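Local coordinates for geranylgeranyl Pyrophosphate Synthetase (Geoglobus acetivorans, PDB 5JFQ), which builds geranylgeranyl diphosphate, with some farnesyl diphosphate, by adding isopentenyl diphosphate units stepwise to dimethylallyl diphosphate with the help of magnesium, at residues Q213-D216 against D217-I221. Numbering follows the deposited sequence.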
ATOM      1  N   GLN B 213       7.252  23.078  -1.073  1.00 71.94           N
ATOM      2  CA  GLN B 213       7.308  22.603  -2.451  1.00 76.31           C
ATOM      3  C   GLN B 213       7.707  23.721  -3.400  1.00 75.80           C
ATOM      4  O   GLN B 213       8.629  23.566  -4.210  1.00 74.02           O
ATOM      5  CB  GLN B 213       5.956  22.025  -2.868  1.00 71.08           C
ATOM      6  CG  GLN B 213       5.957  21.487  -4.288  1.00 73.89           C
ATOM      7  CD  GLN B 213       6.859  20.274  -4.442  1.00 77.08           C
ATOM      8  OE1 GLN B 213       6.745  19.304  -3.687  1.00 77.67           O
ATOM      9  NE2 GLN B 213       7.771  20.330  -5.412  1.00 77.03           N
ATOM     10  N   ILE B 214       6.994  24.848  -3.327  1.00 72.04           N
ATOM     11  CA  ILE B 214       7.309  25.987  -4.176  1.00 74.29           C
ATOM     12  C   ILE B 214       8.786  26.323  -4.076  1.00 76.13           C
ATOM     13  O   ILE B 214       9.456  26.559  -5.090  1.00 80.04           O
ATOM     14  CB  ILE B 214       6.427  27.186  -3.797  1.00 75.55           C
ATOM     15  CG1 ILE B 214       4.959  26.756  -3.789  1.00 70.01           C
ATOM     16  CG2 ILE B 214       6.664  28.330  -4.768  1.00 77.73           C
ATOM     17  CD1 ILE B 214       4.016  27.805  -3.261  1.00 71.49           C
ATOM     18  N   HIS B 215       9.330  26.310  -2.859  1.00 75.30           N
ATOM     19  CA  HIS B 215      10.750  26.595  -2.722  1.00 79.77           C
ATOM     20  C   HIS B 215      11.606  25.504  -3.354  1.00 79.56           C
ATOM     21  O   HIS B 215      12.699  25.790  -3.849  1.00 77.95           O
ATOM     22  CB  HIS B 215      11.123  26.779  -1.258  1.00 74.51           C
ATOM     23  CG  HIS B 215      12.458  27.423  -1.068  1.00 81.71           C
ATOM     24  ND1 HIS B 215      13.547  26.749  -0.556  1.00 85.65           N
ATOM     25  CD2 HIS B 215      12.889  28.675  -1.351  1.00 82.63           C
ATOM     26  CE1 HIS B 215      14.589  27.560  -0.523  1.00 85.59           C
ATOM     27  NE2 HIS B 215      14.216  28.736  -1.000  1.00 87.35           N
ATOM     28  N   ASP B 216      11.133  24.256  -3.356  1.00 80.23           N
ATOM     29  CA  ASP B 216      11.928  23.186  -3.948  1.00 78.79           C
ATOM     30  C   ASP B 216      11.945  23.295  -5.468  1.00 78.64           C
ATOM     31  O   ASP B 216      12.881  22.812  -6.116  1.00 74.83           O
ATOM     32  CB  ASP B 216      11.390  21.823  -3.504  1.00 75.78           C
ATOM     33  CG  ASP B 216      12.468  20.741  -3.470  1.00 77.62           C
ATOM     34  OD1 ASP B 216      13.563  20.967  -2.909  1.00 69.60           O
ATOM     35  OD2 ASP B 216      12.214  19.654  -4.030  1.00 87.47           O
ATOM     36  N   ASP B 217      10.917  23.916  -6.048  1.00 78.56           N
ATOM     37  CA  ASP B 217      10.921  24.192  -7.477  1.00 81.12           C
ATOM     38  C   ASP B 217      11.772  25.410  -7.802  1.00 84.33           C
ATOM     39  O   ASP B 217      12.348  25.493  -8.895  1.00 84.10           O
ATOM     40  CB  ASP B 217       9.488  24.397  -7.966  1.00 80.65           C
ATOM     41  CG  ASP B 217       8.586  23.235  -7.608  1.00 79.21           C
ATOM     42  OD1 ASP B 217       9.114  22.113  -7.451  1.00 73.60           O
ATOM     43  OD2 ASP B 217       7.357  23.448  -7.484  1.00 81.22           O
ATOM     44  N   LEU B 218      11.852  26.357  -6.865  1.00 81.56           N
ATOM     45  CA  LEU B 218      12.732  27.501  -7.031  1.00 78.27           C
ATOM     46  C   LEU B 218      14.191  27.086  -7.002  1.00 83.33           C
ATOM     47  O   LEU B 218      15.001  27.648  -7.743  1.00 91.40           O
ATOM     48  CB  LEU B 218      12.450  28.529  -5.942  1.00 82.22           C
ATOM     49  CG  LEU B 218      11.108  29.236  -6.081  1.00 84.62           C
ATOM     50  CD1 LEU B 218      10.749  30.001  -4.798  1.00 82.15           C
ATOM     51  CD2 LEU B 218      11.188  30.154  -7.278  1.00 75.57           C
ATOM     52  N   LEU B 219      14.544  26.099  -6.173  1.00 82.76           N
ATOM     53  CA  LEU B 219      15.938  25.674  -6.041  1.00 84.91           C
ATOM     54  C   LEU B 219      16.513  25.096  -7.333  1.00 87.35           C
ATOM     55  O   LEU B 219      17.734  24.916  -7.418  1.00 87.72           O
ATOM     56  CB  LEU B 219      16.081  24.642  -4.913  1.00 84.72           C
ATOM     57  CG  LEU B 219      16.051  25.109  -3.448  1.00 87.82           C
ATOM     58  CD1 LEU B 219      16.220  23.928  -2.496  1.00 83.16           C
ATOM     59  CD2 LEU B 219      17.111  26.175  -3.163  1.00 88.01           C
ATOM     60  N   ASP B 220      15.672  24.802  -8.327  1.00 83.81           N
ATOM     61  CA  ASP B 220      16.132  24.360  -9.638  1.00 87.38           C
ATOM     62  C   ASP B 220      16.473  25.535 -10.558  1.00 90.00           C
ATOM     63  O   ASP B 220      17.339  25.414 -11.438  1.00 83.58           O
ATOM     64  CB  ASP B 220      15.060  23.469 -10.268  1.00 84.04           C
ATOM     65  CG  ASP B 220      15.510  22.843 -11.560  1.00 87.40           C
ATOM     66  OD1 ASP B 220      15.011  23.268 -12.625  1.00 85.19           O
ATOM     67  OD2 ASP B 220      16.366  21.930 -11.509  1.00 89.19           O
ATOM     68  N   ILE B 221      15.800  26.668 -10.358  1.00 92.13           N
ATOM     69  CA  ILE B 221      16.184  27.939 -10.960  1.00 89.49           C
ATOM     70  C   ILE B 221      17.400  28.536 -10.246  1.00 91.94           C
ATOM     71  O   ILE B 221      18.191  29.269 -10.854  1.00 93.33           O
ATOM     72  CB  ILE B 221      14.963  28.879 -10.918  1.00 88.74           C
ATOM     73  CG1 ILE B 221      14.053  28.658 -12.122  1.00 84.31           C
ATOM     74  CG2 ILE B 221      15.366  30.324 -10.794  1.00 89.77           C
ATOM     75  CD1 ILE B 221      12.925  29.649 -12.170  1.00 85.99           C
TER
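Gln213 and Asp217, one turn apart on helix 195-221, are joined twice, by backbone and by side chain. Asp217 N donates to Gln213 O, and Gln213 NE2 reaches Asp217 OD1 at 3.0 Å. The amide presents its N-H nearly in its own plane, whereas the carboxylate oxygen is met on its syn side, 29° out of plane. The amide and carboxylate planes are 38° apart. Gln213 has CG anti to its backbone N (chi1 -179°) and then bends at chi2, which brings NE2 to the carboxylate of Asp217. With OE1 weakly hydrogen-bonded to Thr176, the amide has a partner at each end, which limits its flipping. An alanine in place of Asp217 would probably leave Gln213 NE2 without this acceptor and the amide freer to turn. Both Gln213 and Thr176 probably belong to the dimethylallyl diphosphate site. Asp216, Asp217 and Asp220 are the aspartates of DDLLD, the second DDxxD motif of trans-prenyl synthases, which in relatives serves magnesium and diphosphate binding; here Asp217 probably also positions Gln213.

On roughly the far side of the helix, the imidazole of His215 lies obliquely to Leu219, whose CD2 comes to 3.9 Å from His215 CE1. Leu219 CD1 instead lies 4.0 Å from Asp216 OD1. On the buried side Ile214 CG2 and Leu218 CD1 touch loosely at 4.4 Å, while Leu218 N bonds Ile214 O and Leu219 N bonds His215 O, both at 3.0 Å, continuing the helical ladder.

Three helices and the C-terminal segment surround this part of helix 195-221. Gln213 and Asp217 face helix 165-190 through Val172 and Tyr168; Ile214 and Leu218 pack against helices 242-249 and 280-298 in the all-helical prenyl synthase fold; and His215 and Leu219 touch Arg320 near the C-terminus.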